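Local coordinates for protein natural cytotoxicity triggering receptor 2 (Homo sapiens, PDB 1HKF) that acts as a cytotoxicity-activating receptor that may help activated natural killer cells lyse tumour cells, represented here by its extracellular immunoglobulin V-type domain, at residues K48-S51 with C55-L58; R65-T70 with T74-P79; G82-T87 with Y99-Y104. All blocks are in the same frame, centred on the assembly; numbering follows the deposited sequence.

Contact 1: residues K48-S51 with C55-L58; sequences KEAS and CIRL
K48 and I56 form an antiparallel hydrogen-bonded pair, with their CA atoms 5.3 Å apart. The next pair, E49 with C55, is non-hydrogen-bonded, and the CA atoms there close to 4.2 Å. I56 N donates to K48 O over 3.0 Å. The return bond, K48 N to I56 O, measures 2.9 Å, but the place of I56 O is less sure. Beyond the pairs, A50 and S51 both face the residue just before C55, a classic beta bulge.

K48 and I56 share one face of the sheet; E49 and C55 share the other. On the K48 side, L58 CD1 rests 4.0 Å from K48 CB. CG of K48 is anti to the backbone N (chi1 -170°), and the rest of the chain runs out extended. Its ammonium group leaves the hairpin and bonds to S96 O. A50 CB points toward the other strand and touches I56 CG1 at 4.1 Å, a small apolar contact near the surface.

C55 SG lies 3.7 Å from K48 N and forms a disulfide with C47, so the sulfur bridges the two strands. The E49 carboxylate is engaged elsewhere. Its OE1 meets R116 in a salt bridge and takes the W100 indole N-H, which ties strand 43-49 to strands 97-104 and 111-121.

This is a disulfide-braced beta hairpin, equivalent to strands C and C' of an immunoglobulin V-set domain, with 54-61 at the sheet's outer edge.

Contact 2: residues R65-T70 with T74-P79; sequences RTMAWT and TIWDDP
The W76 indole has R65 CA over one face, 3.8 Å from the centroid of the six-membered ring and 22° off its normal. This is a CH-pi contact, displaced toward the rim of the ring system. R65 CB extends the cover, reaching W76 CZ2 at 3.6 Å. CG of W76 is anti to the backbone N (chi1 172°), which carries the ring across to the neighbouring loop. M67 CG touches the same indole more loosely.

The other flat group is the R65 guanidinium. D78 OD1 sits at its edge, near its plane, and R65 NH1 reaches it at 2.9 Å in a salt bridge. The carboxylate does not lie flat against the guanidinium. The two planes are 78° apart, and NH1 meets OD1 from above the carboxylate plane. Nearer the backbone, the R65 CG and CD methylenes pack on the D78 carboxylate. D78 OD1 also accepts from D80 N, so two donors grip it.

Backbone bonds also hold the R65 end of the segment. R65 N gives a short bond of 2.7 Å to D77 O. Water 1 accepts from T66 N and from D77 N, and so fills the next step between the chains. Farther on, I75 N reaches A68 O at 3.2 Å, a long bond in a single loose bridge. A68 O also lies 3.1 Å from T74 CA. M67 is the centre of an inverse gamma turn between these points.

The loop thus runs antiparallel to strand 73-78 without making a regular strand. It flanks the outer edge of the three-stranded sheet, in the C'-to-D connection of a V-set immunoglobulin domain.

Contact 3: residues G82-T87 with Y99-Y104; sequences GFFTVT and YWCRIY
The sulfur of C101, part of a disulfide, lies beside the F84 ring, with C101 SG 5.3 Å from the ring centroid. The approach is oblique, 55° off the ring normal, so this is a loose Cys sulfur-aromatic contact. The close touch is made by C101 CB, 3.7 Å from F84 CZ. No hydrogen bond joins the two segments. Strands 83-87 and 99-104 belong to different sheets, and their axes come no closer than 9.6 Å. They are tilted well away from exact antiparallel, with an angle of 143° between their directions.

One side chain does most of the bridging. F84 CG lies between the backbone N and the carbonyl carbon (chi1 64°), and the ring projects from its strand toward the opposite sheet. Its far end, CZ, is the part that reaches C101 CB. The adjacent ring atom CE1 is 3.9 Å from I103 CG1, and I103 CD1 is close by. The ring and the isoleucine chain cross at a slant. The ring also comes near the backbone at R102 O, 4.1 Å from CZ, a loose contact.

I75 and D77 of strand 73-78 and K44 of strand 43-49 also touch the F84 side chain. The backbone of F84 bonds to C32, the disulfide partner of C101. C101 also packs on W46, which V86 touches from the opposite sheet.

F84, C101 and I103 are all buried, close to the centre of the chain. The arrangement is the core of an immunoglobulin beta sandwich. The C32-C101 disulfide links strands B and F, and the strand E phenylalanine packs beside it.

In the fold
From the N terminus, the chain passes through strands 18-22 and 28-33 before contact 1 closes the short hairpin of strands 43-49 and 54-61. The chain then crosses to the other sheet, and contact 2 closes the loop that leads into strand 73-78. L58 O and T70 OG1 probably hydrogen-bond between these two contacts. Contact 3 closes last, over a longer excursion, and faces one sheet with the other. The three lie in series, so none nests or crosses. Contacts 2 and 3 share the three-stranded sheet, where strands 73-78 and 83-88 are neighbours. Contacts 1 and 3 share the five-stranded one. Together they span both sheets of a single V-type domain.

Contact 1: residues K48-S51 with C55-L58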
ATOM      1  N   LYS A  48      -4.160 -15.100  -7.945  1.00 32.44           N
ATOM      2  CA  LYS A  48      -4.824 -15.544  -6.741  1.00 33.71           C
ATOM      3  C   LYS A  48      -5.029 -17.055  -6.730  1.00 33.51           C
ATOM      4  O   LYS A  48      -5.554 -17.594  -7.692  1.00 33.47           O
ATOM      5  CB  LYS A  48      -6.194 -14.860  -6.618  1.00 31.74           C
ATOM      6  CG  LYS A  48      -6.797 -15.117  -5.278  1.00 33.04           C
ATOM      7  CD  LYS A  48      -8.041 -14.303  -5.008  1.00 36.17           C
ATOM      8  CE  LYS A  48      -8.401 -14.468  -3.541  1.00 36.57           C
ATOM      9  NZ  LYS A  48      -9.851 -14.328  -3.290  1.00 38.83           N
ATOM     10  N   GLU A  49      -4.664 -17.730  -5.645  1.00 34.85           N
ATOM     11  CA  GLU A  49      -4.843 -19.185  -5.605  1.00 38.61           C
ATOM     12  C   GLU A  49      -6.292 -19.575  -5.646  1.00 41.22           C
ATOM     13  O   GLU A  49      -7.074 -19.082  -4.828  1.00 41.83           O
ATOM     14  CB  GLU A  49      -4.293 -19.812  -4.325  1.00 38.21           C
ATOM     15  CG  GLU A  49      -2.836 -20.119  -4.335  1.00 37.50           C
ATOM     16  CD  GLU A  49      -2.315 -20.629  -3.007  1.00 37.19           C
ATOM     17  OE1 GLU A  49      -1.106 -20.602  -2.767  1.00 39.04           O
ATOM     18  OE2 GLU A  49      -3.209 -21.093  -2.134  1.00 35.67           O
ATOM     19  N   ALA A  50      -6.646 -20.471  -6.566  1.00 44.00           N
ATOM     20  CA  ALA A  50      -8.013 -20.988  -6.647  1.00 47.68           C
ATOM     21  C   ALA A  50      -8.002 -22.432  -6.072  1.00 50.69           C
ATOM     22  O   ALA A  50      -9.007 -22.914  -5.535  1.00 50.61           O
ATOM     23  CB  ALA A  50      -8.514 -20.978  -8.086  1.00 46.78           C
ATOM     24  N   SER A  51      -6.844 -23.093  -6.161  1.00 53.59           N
ATOM     25  CA  SER A  51      -6.638 -24.445  -5.680  1.00 56.00           C
ATOM     26  C   SER A  51      -5.132 -24.629  -5.451  1.00 57.52           C
ATOM     27  O   SER A  51      -4.350 -23.729  -5.731  1.00 58.34           O
ATOM     28  CB  SER A  51      -7.159 -25.482  -6.689  1.00 55.08           C
ATOM     29  OG  SER A  51      -6.210 -25.737  -7.707  1.00 56.69           O
ATOM     30  N   CYS A  55      -3.557 -20.987  -9.940  1.00 51.49           N
ATOM     31  CA  CYS A  55      -3.384 -19.609  -9.504  1.00 48.92           C
ATOM     32  C   CYS A  55      -3.829 -18.807 -10.714  1.00 48.18           C
ATOM     33  O   CYS A  55      -3.149 -18.801 -11.746  1.00 49.90           O
ATOM     34  CB  CYS A  55      -1.914 -19.301  -9.174  1.00 47.91           C
ATOM     35  SG  CYS A  55      -1.666 -17.759  -8.166  1.00 51.61           S
ATOM     36  N   ILE A  56      -4.971 -18.142 -10.585  1.00 45.16           N
ATOM     37  CA  ILE A  56      -5.569 -17.316 -11.634  1.00 42.70           C
ATOM     38  C   ILE A  56      -4.853 -15.960 -11.798  1.00 41.55           C
ATOM     39  O   ILE A  56      -4.738 -15.171 -10.835  1.00 40.53           O
ATOM     40  CB  ILE A  56      -7.011 -17.081 -11.269  1.00 43.67           C
ATOM     41  CG1 ILE A  56      -7.689 -18.450 -11.153  1.00 44.05           C
ATOM     42  CG2 ILE A  56      -7.660 -16.104 -12.254  1.00 44.09           C
ATOM     43  CD1 ILE A  56      -9.166 -18.409 -11.341  1.00 47.92           C
ATOM     44  N   ARG A  57      -4.386 -15.686 -13.012  1.00 39.46           N
ATOM     45  CA  ARG A  57      -3.639 -14.457 -13.294  1.00 38.43           C
ATOM     46  C   ARG A  57      -4.517 -13.244 -13.200  1.00 37.16           C
ATOM     47  O   ARG A  57      -5.526 -13.183 -13.870  1.00 38.41           O
ATOM     48  CB  ARG A  57      -3.038 -14.496 -14.690  1.00 37.85           C
ATOM     49  CG  ARG A  57      -2.072 -13.350 -14.980  1.00 39.70           C
ATOM     50  CD  ARG A  57      -0.788 -13.505 -14.159  1.00 41.82           C
ATOM     51  NE  ARG A  57      -0.037 -14.709 -14.550  1.00 44.38           N
ATOM     52  CZ  ARG A  57       0.646 -14.816 -15.696  1.00 45.51           C
ATOM     53  NH1 ARG A  57       0.681 -13.802 -16.560  1.00 42.84           N
ATOM     54  NH2 ARG A  57       1.297 -15.939 -15.987  1.00 45.53           N
ATOM     55  N   LEU A  58      -4.121 -12.269 -12.397  1.00 35.39           N
ATOM     56  CA  LEU A  58      -4.914 -11.061 -12.243  1.00 34.59           C
ATOM     57  C   LEU A  58      -4.330  -9.904 -13.058  1.00 34.22           C
ATOM     58  O   LEU A  58      -5.058  -9.106 -13.630  1.00 35.08           O
ATOM     59  CB  LEU A  58      -5.000 -10.684 -10.756  1.00 34.24           C
ATOM     60  CG  LEU A  58      -5.711 -11.773  -9.917  1.00 35.69           C
ATOM     61  CD1 LEU A  58      -5.781 -11.382  -8.481  1.00 35.75           C
ATOM     62  CD2 LEU A  58      -7.092 -11.969 -10.437  1.00 34.95           C
TER

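Contact 2: residues R65-T70 with T74-P79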
ATOM      1  N   ARG A  65       8.931  -1.158 -17.098  1.00 28.65           N
ATOM      2  CA  ARG A  65       8.449   0.190 -16.889  1.00 28.07           C
ATOM      3  C   ARG A  65       7.222   0.492 -17.763  1.00 29.37           C
ATOM      4  O   ARG A  65       7.193   1.461 -18.507  1.00 29.61           O
ATOM      5  CB  ARG A  65       9.598   1.138 -17.175  1.00 27.58           C
ATOM      6  CG  ARG A  65      10.787   0.959 -16.220  1.00 25.01           C
ATOM      7  CD  ARG A  65      11.975   1.800 -16.648  1.00 26.75           C
ATOM      8  NE  ARG A  65      12.449   1.358 -17.963  1.00 27.43           N
ATOM      9  CZ  ARG A  65      13.289   0.328 -18.152  1.00 28.69           C
ATOM     10  NH1 ARG A  65      13.795  -0.349 -17.121  1.00 26.56           N
ATOM     11  NH2 ARG A  65      13.492  -0.130 -19.380  1.00 23.70           N
ATOM     12  N   THR A  66       6.241  -0.396 -17.730  1.00 30.09           N
ATOM     13  CA  THR A  66       5.011  -0.189 -18.489  1.00 34.92           C
ATOM     14  C   THR A  66       3.852   0.036 -17.490  1.00 38.69           C
ATOM     15  O   THR A  66       3.865  -0.474 -16.358  1.00 36.75           O
ATOM     16  CB  THR A  66       4.615  -1.413 -19.372  1.00 34.32           C
ATOM     17  OG1 THR A  66       4.814  -2.633 -18.634  1.00 33.38           O
ATOM     18  CG2 THR A  66       5.408  -1.434 -20.680  1.00 33.74           C
ATOM     19  N   MET A  67       2.867   0.818 -17.900  1.00 44.29           N
ATOM     20  CA  MET A  67       1.718   1.073 -17.038  1.00 51.18           C
ATOM     21  C   MET A  67       0.772  -0.102 -17.234  1.00 53.72           C
ATOM     22  O   MET A  67      -0.290   0.056 -17.842  1.00 53.28           O
ATOM     23  CB  MET A  67       1.004   2.372 -17.435  1.00 54.64           C
ATOM     24  CG  MET A  67       1.893   3.618 -17.414  1.00 59.65           C
ATOM     25  SD  MET A  67       1.801   4.653 -15.909  1.00 67.14           S
ATOM     26  CE  MET A  67       0.435   5.763 -16.409  1.00 63.65           C
ATOM     27  N   ALA A  68       1.192  -1.276 -16.732  1.00 57.18           N
ATOM     28  CA  ALA A  68       0.419  -2.527 -16.809  1.00 60.69           C
ATOM     29  C   ALA A  68      -0.900  -2.449 -15.987  1.00 63.10           C
ATOM     30  O   ALA A  68      -0.937  -2.720 -14.789  1.00 62.08           O
ATOM     31  CB  ALA A  68       1.288  -3.730 -16.339  1.00 59.30           C
ATOM     32  N   TRP A  69      -1.969  -2.076 -16.694  1.00 66.57           N
ATOM     33  CA  TRP A  69      -3.330  -1.891 -16.175  1.00 68.74           C
ATOM     34  C   TRP A  69      -4.074  -3.211 -15.838  1.00 68.36           C
ATOM     35  O   TRP A  69      -3.485  -4.157 -15.325  1.00 68.67           O
ATOM     36  CB  TRP A  69      -4.109  -1.116 -17.241  1.00 72.00           C
ATOM     37  CG  TRP A  69      -5.053  -0.112 -16.737  1.00 75.25           C
ATOM     38  CD1 TRP A  69      -4.754   1.146 -16.293  1.00 76.44           C
ATOM     39  CD2 TRP A  69      -6.470  -0.261 -16.620  1.00 76.61           C
ATOM     40  NE1 TRP A  69      -5.908   1.792 -15.906  1.00 77.42           N
ATOM     41  CE2 TRP A  69      -6.974   0.948 -16.096  1.00 77.19           C
ATOM     42  CE3 TRP A  69      -7.365  -1.304 -16.906  1.00 77.26           C
ATOM     43  CZ2 TRP A  69      -8.334   1.143 -15.848  1.00 77.99           C
ATOM     44  CZ3 TRP A  69      -8.713  -1.116 -16.659  1.00 77.77           C
ATOM     45  CH2 TRP A  69      -9.188   0.103 -16.133  1.00 78.85           C
ATOM     46  N   THR A  70      -5.375  -3.231 -16.157  1.00 67.12           N
ATOM     47  CA  THR A  70      -6.365  -4.328 -15.951  1.00 64.92           C
ATOM     48  C   THR A  70      -7.232  -4.159 -14.678  1.00 62.25           C
ATOM     49  O   THR A  70      -7.154  -4.914 -13.707  1.00 61.14           O
ATOM     50  CB  THR A  70      -5.767  -5.835 -16.042  1.00 65.86           C
ATOM     51  OG1 THR A  70      -5.188  -6.246 -14.799  1.00 65.76           O
ATOM     52  CG2 THR A  70      -4.727  -5.951 -17.168  1.00 65.67           C
ATOM     53  N   THR A  74      -2.681  -3.349 -10.830  1.00 34.18           N
ATOM     54  CA  THR A  74      -1.650  -2.885 -11.747  1.00 32.36           C
ATOM     55  C   THR A  74      -0.301  -3.313 -11.243  1.00 29.35           C
ATOM     56  O   THR A  74      -0.197  -3.696 -10.103  1.00 26.96           O
ATOM     57  CB  THR A  74      -1.628  -1.370 -11.857  1.00 33.58           C
ATOM     58  OG1 THR A  74      -1.288  -0.818 -10.576  1.00 32.43           O
ATOM     59  CG2 THR A  74      -3.016  -0.875 -12.285  1.00 36.98           C
ATOM     60  N   ILE A  75       0.711  -3.248 -12.105  1.00 27.56           N
ATOM     61  CA  ILE A  75       2.063  -3.588 -11.713  1.00 27.75           C
ATOM     62  C   ILE A  75       2.984  -2.531 -12.284  1.00 27.10           C
ATOM     63  O   ILE A  75       2.780  -2.054 -13.369  1.00 27.71           O
ATOM     64  CB  ILE A  75       2.544  -5.000 -12.269  1.00 27.89           C
ATOM     65  CG1 ILE A  75       1.949  -6.135 -11.445  1.00 27.82           C
ATOM     66  CG2 ILE A  75       4.096  -5.127 -12.210  1.00 25.04           C
ATOM     67  CD1 ILE A  75       2.163  -7.531 -12.053  1.00 29.47           C
ATOM     68  N   TRP A  76       3.977  -2.123 -11.528  1.00 24.57           N
ATOM     69  CA  TRP A  76       4.927  -1.253 -12.115  1.00 23.94           C
ATOM     70  C   TRP A  76       6.201  -2.063 -11.891  1.00 23.34           C
ATOM     71  O   TRP A  76       6.535  -2.376 -10.738  1.00 21.97           O
ATOM     72  CB  TRP A  76       5.061   0.093 -11.401  1.00 25.60           C
ATOM     73  CG  TRP A  76       6.219   0.863 -11.967  1.00 26.80           C
ATOM     74  CD1 TRP A  76       7.448   1.014 -11.407  1.00 27.66           C
ATOM     75  CD2 TRP A  76       6.268   1.543 -13.234  1.00 28.23           C
ATOM     76  NE1 TRP A  76       8.270   1.755 -12.242  1.00 28.76           N
ATOM     77  CE2 TRP A  76       7.562   2.093 -13.366  1.00 28.71           C
ATOM     78  CE3 TRP A  76       5.335   1.747 -14.265  1.00 30.11           C
ATOM     79  CZ2 TRP A  76       7.948   2.844 -14.481  1.00 29.14           C
ATOM     80  CZ3 TRP A  76       5.718   2.501 -15.381  1.00 28.14           C
ATOM     81  CH2 TRP A  76       7.011   3.040 -15.471  1.00 31.06           C
ATOM     82  N   ASP A  77       6.899  -2.407 -12.975  1.00 22.20           N
ATOM     83  CA  ASP A  77       8.148  -3.165 -12.832  1.00 23.70           C
ATOM     84  C   ASP A  77       9.319  -2.458 -13.448  1.00 25.18           C
ATOM     85  O   ASP A  77       9.280  -2.040 -14.606  1.00 25.33           O
ATOM     86  CB  ASP A  77       8.003  -4.534 -13.464  1.00 23.72           C
ATOM     87  CG  ASP A  77       9.300  -5.303 -13.473  1.00 25.78           C
ATOM     88  OD1 ASP A  77      10.000  -5.232 -12.450  1.00 22.16           O
ATOM     89  OD2 ASP A  77       9.595  -5.975 -14.506  1.00 26.77           O
ATOM     90  N   ASP A  78      10.380  -2.308 -12.682  1.00 26.60           N
ATOM     91  CA  ASP A  78      11.549  -1.683 -13.240  1.00 27.97           C
ATOM     92  C   ASP A  78      12.788  -2.478 -12.852  1.00 28.63           C
ATOM     93  O   ASP A  78      13.249  -2.374 -11.724  1.00 28.22           O
ATOM     94  CB  ASP A  78      11.726  -0.233 -12.770  1.00 29.98           C
ATOM     95  CG  ASP A  78      12.978   0.429 -13.408  1.00 31.78           C
ATOM     96  OD1 ASP A  78      13.668  -0.236 -14.245  1.00 29.98           O
ATOM     97  OD2 ASP A  78      13.281   1.596 -13.085  1.00 31.00           O
ATOM     98  N   PRO A  79      13.378  -3.244 -13.817  1.00 28.90           N
ATOM     99  CA  PRO A  79      14.577  -4.067 -13.603  1.00 29.47           C
ATOM    100  C   PRO A  79      15.754  -3.301 -13.057  1.00 30.71           C
ATOM    101  O   PRO A  79      16.546  -3.846 -12.302  1.00 32.52           O
ATOM    102  CB  PRO A  79      14.851  -4.644 -14.982  1.00 28.35           C
ATOM    103  CG  PRO A  79      13.517  -4.837 -15.511  1.00 27.61           C
ATOM    104  CD  PRO A  79      12.815  -3.521 -15.146  1.00 26.63           C
TER
HETATM  105  O   HOH W   1       5.717  -2.602 -15.745  1.00 29.59           O

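Contact 3: residues G82-T87 with Y99-Y104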
ATOM      1  N   GLY A  82      15.299  -3.451  -9.474  1.00 33.42           N
ATOM      2  CA  GLY A  82      15.386  -4.757  -8.848  1.00 31.73           C
ATOM      3  C   GLY A  82      14.100  -5.261  -8.192  1.00 31.40           C
ATOM      4  O   GLY A  82      14.145  -6.184  -7.384  1.00 29.18           O
ATOM      5  N   PHE A  83      12.951  -4.663  -8.508  1.00 29.94           N
ATOM      6  CA  PHE A  83      11.694  -5.167  -7.928  1.00 29.32           C
ATOM      7  C   PHE A  83      10.556  -4.607  -8.697  1.00 27.67           C
ATOM      8  O   PHE A  83      10.750  -3.644  -9.441  1.00 27.75           O
ATOM      9  CB  PHE A  83      11.527  -4.746  -6.447  1.00 29.96           C
ATOM     10  CG  PHE A  83      11.364  -3.245  -6.240  1.00 28.39           C
ATOM     11  CD1 PHE A  83      12.470  -2.427  -6.043  1.00 29.80           C
ATOM     12  CD2 PHE A  83      10.090  -2.663  -6.232  1.00 29.32           C
ATOM     13  CE1 PHE A  83      12.327  -1.014  -5.829  1.00 30.42           C
ATOM     14  CE2 PHE A  83       9.910  -1.288  -6.027  1.00 27.29           C
ATOM     15  CZ  PHE A  83      11.029  -0.455  -5.824  1.00 29.51           C
ATOM     16  N   PHE A  84       9.398  -5.249  -8.571  1.00 26.31           N
ATOM     17  CA  PHE A  84       8.169  -4.742  -9.149  1.00 25.16           C
ATOM     18  C   PHE A  84       7.176  -4.558  -7.994  1.00 27.16           C
ATOM     19  O   PHE A  84       7.344  -5.116  -6.896  1.00 26.36           O
ATOM     20  CB  PHE A  84       7.565  -5.636 -10.208  1.00 25.35           C
ATOM     21  CG  PHE A  84       7.118  -6.987  -9.739  1.00 26.96           C
ATOM     22  CD1 PHE A  84       8.035  -8.026  -9.597  1.00 27.13           C
ATOM     23  CD2 PHE A  84       5.760  -7.272  -9.591  1.00 27.43           C
ATOM     24  CE1 PHE A  84       7.624  -9.320  -9.324  1.00 26.20           C
ATOM     25  CE2 PHE A  84       5.320  -8.580  -9.319  1.00 28.56           C
ATOM     26  CZ  PHE A  84       6.280  -9.617  -9.183  1.00 27.06           C
ATOM     27  N   THR A  85       6.171  -3.727  -8.230  1.00 26.80           N
ATOM     28  CA  THR A  85       5.188  -3.422  -7.215  1.00 25.67           C
ATOM     29  C   THR A  85       3.821  -3.681  -7.762  1.00 26.01           C
ATOM     30  O   THR A  85       3.476  -3.141  -8.806  1.00 25.61           O
ATOM     31  CB  THR A  85       5.180  -1.923  -6.860  1.00 25.57           C
ATOM     32  OG1 THR A  85       6.466  -1.534  -6.350  1.00 26.24           O
ATOM     33  CG2 THR A  85       4.105  -1.667  -5.802  1.00 23.86           C
ATOM     34  N   VAL A  86       3.052  -4.506  -7.070  1.00 26.22           N
ATOM     35  CA  VAL A  86       1.671  -4.752  -7.444  1.00 27.65           C
ATOM     36  C   VAL A  86       0.774  -3.785  -6.597  1.00 27.89           C
ATOM     37  O   VAL A  86       1.009  -3.595  -5.398  1.00 28.61           O
ATOM     38  CB  VAL A  86       1.252  -6.189  -7.075  1.00 28.91           C
ATOM     39  CG1 VAL A  86      -0.246  -6.441  -7.440  1.00 25.90           C
ATOM     40  CG2 VAL A  86       2.169  -7.185  -7.812  1.00 29.39           C
ATOM     41  N   THR A  87      -0.243  -3.189  -7.217  1.00 28.30           N
ATOM     42  CA  THR A  87      -1.192  -2.319  -6.506  1.00 27.88           C
ATOM     43  C   THR A  87      -2.585  -2.889  -6.748  1.00 27.52           C
ATOM     44  O   THR A  87      -2.916  -3.240  -7.861  1.00 26.35           O
ATOM     45  CB  THR A  87      -1.120  -0.859  -6.993  1.00 29.25           C
ATOM     46  OG1 THR A  87       0.188  -0.328  -6.736  1.00 27.91           O
ATOM     47  CG2 THR A  87      -2.098   0.033  -6.202  1.00 30.75           C
ATOM     48  N   TYR A  99      -2.348 -15.384  -2.486  1.00 27.09           N
ATOM     49  CA  TYR A  99      -1.870 -14.799  -3.737  1.00 29.07           C
ATOM     50  C   TYR A  99      -0.383 -15.099  -3.877  1.00 29.89           C
ATOM     51  O   TYR A  99       0.300 -15.379  -2.894  1.00 31.94           O
ATOM     52  CB  TYR A  99      -1.991 -13.247  -3.692  1.00 28.80           C
ATOM     53  CG  TYR A  99      -3.410 -12.672  -3.733  1.00 27.78           C
ATOM     54  CD1 TYR A  99      -4.228 -12.681  -2.611  1.00 26.50           C
ATOM     55  CD2 TYR A  99      -3.926 -12.172  -4.909  1.00 27.62           C
ATOM     56  CE1 TYR A  99      -5.545 -12.206  -2.663  1.00 28.51           C
ATOM     57  CE2 TYR A  99      -5.253 -11.676  -4.995  1.00 30.33           C
ATOM     58  CZ  TYR A  99      -6.058 -11.702  -3.860  1.00 31.07           C
ATOM     59  OH  TYR A  99      -7.376 -11.237  -3.955  1.00 31.90           O
ATOM     60  N   TRP A 100       0.122 -14.970  -5.091  1.00 29.83           N
ATOM     61  CA  TRP A 100       1.553 -15.133  -5.355  1.00 28.99           C
ATOM     62  C   TRP A 100       1.977 -14.071  -6.341  1.00 28.42           C
ATOM     63  O   TRP A 100       1.253 -13.774  -7.282  1.00 26.89           O
ATOM     64  CB  TRP A 100       1.880 -16.437  -6.091  1.00 30.56           C
ATOM     65  CG  TRP A 100       1.608 -17.720  -5.392  1.00 30.59           C
ATOM     66  CD1 TRP A 100       0.405 -18.332  -5.255  1.00 31.50           C
ATOM     67  CD2 TRP A 100       2.572 -18.575  -4.804  1.00 29.46           C
ATOM     68  NE1 TRP A 100       0.563 -19.527  -4.617  1.00 34.18           N
ATOM     69  CE2 TRP A 100       1.892 -19.700  -4.329  1.00 31.83           C
ATOM     70  CE3 TRP A 100       3.966 -18.502  -4.638  1.00 30.76           C
ATOM     71  CZ2 TRP A 100       2.552 -20.766  -3.688  1.00 32.24           C
ATOM     72  CZ3 TRP A 100       4.630 -19.558  -4.001  1.00 29.53           C
ATOM     73  CH2 TRP A 100       3.918 -20.673  -3.533  1.00 31.55           C
ATOM     74  N   CYS A 101       3.139 -13.494  -6.111  1.00 29.03           N
ATOM     75  CA  CYS A 101       3.689 -12.631  -7.119  1.00 32.51           C
ATOM     76  C   CYS A 101       4.692 -13.654  -7.786  1.00 32.33           C
ATOM     77  O   CYS A 101       5.403 -14.385  -7.092  1.00 29.64           O
ATOM     78  CB  CYS A 101       4.383 -11.417  -6.511  1.00 34.59           C
ATOM     79  SG  CYS A 101       5.824 -11.871  -5.569  1.00 42.81           S
ATOM     80  N   ARG A 102       4.629 -13.784  -9.115  1.00 31.63           N
ATOM     81  CA  ARG A 102       5.490 -14.711  -9.840  1.00 32.12           C
ATOM     82  C   ARG A 102       6.335 -14.023 -10.912  1.00 33.00           C
ATOM     83  O   ARG A 102       5.957 -12.988 -11.443  1.00 34.62           O
ATOM     84  CB  ARG A 102       4.654 -15.810 -10.458  1.00 32.08           C
ATOM     85  CG  ARG A 102       4.173 -16.801  -9.449  1.00 34.89           C
ATOM     86  CD  ARG A 102       3.209 -17.799 -10.052  1.00 38.58           C
ATOM     87  NE  ARG A 102       2.943 -18.848  -9.081  1.00 43.07           N
ATOM     88  CZ  ARG A 102       2.027 -19.793  -9.238  1.00 46.25           C
ATOM     89  NH1 ARG A 102       1.277 -19.822 -10.335  1.00 47.31           N
ATOM     90  NH2 ARG A 102       1.869 -20.715  -8.293  1.00 49.26           N
ATOM     91  N   ILE A 103       7.496 -14.592 -11.192  1.00 31.93           N
ATOM     92  CA  ILE A 103       8.458 -14.068 -12.168  1.00 31.26           C
ATOM     93  C   ILE A 103       8.742 -15.262 -13.099  1.00 32.02           C
ATOM     94  O   ILE A 103       9.153 -16.328 -12.631  1.00 30.24           O
ATOM     95  CB  ILE A 103       9.734 -13.634 -11.447  1.00 29.81           C
ATOM     96  CG1 ILE A 103       9.371 -12.674 -10.327  1.00 30.78           C
ATOM     97  CG2 ILE A 103      10.691 -13.031 -12.407  1.00 30.42           C
ATOM     98  CD1 ILE A 103      10.552 -12.124  -9.562  1.00 31.94           C
ATOM     99  N   TYR A 104       8.474 -15.056 -14.388  1.00 31.53           N
ATOM    100  CA  TYR A 104       8.538 -16.063 -15.467  1.00 31.94           C
ATOM    101  C   TYR A 104       9.742 -15.907 -16.409  1.00 32.91           C
ATOM    102  O   TYR A 104      10.059 -14.799 -16.870  1.00 32.92           O
ATOM    103  CB  TYR A 104       7.263 -15.988 -16.303  1.00 32.52           C
ATOM    104  CG  TYR A 104       6.005 -16.106 -15.491  1.00 36.03           C
ATOM    105  CD1 TYR A 104       5.489 -17.362 -15.167  1.00 36.02           C
ATOM    106  CD2 TYR A 104       5.333 -14.960 -15.019  1.00 37.70           C
ATOM    107  CE1 TYR A 104       4.340 -17.484 -14.391  1.00 38.45           C
ATOM    108  CE2 TYR A 104       4.181 -15.064 -14.231  1.00 39.18           C
ATOM    109  CZ  TYR A 104       3.693 -16.331 -13.920  1.00 39.73           C
ATOM    110  OH  TYR A 104       2.578 -16.452 -13.127  1.00 39.84           O
TER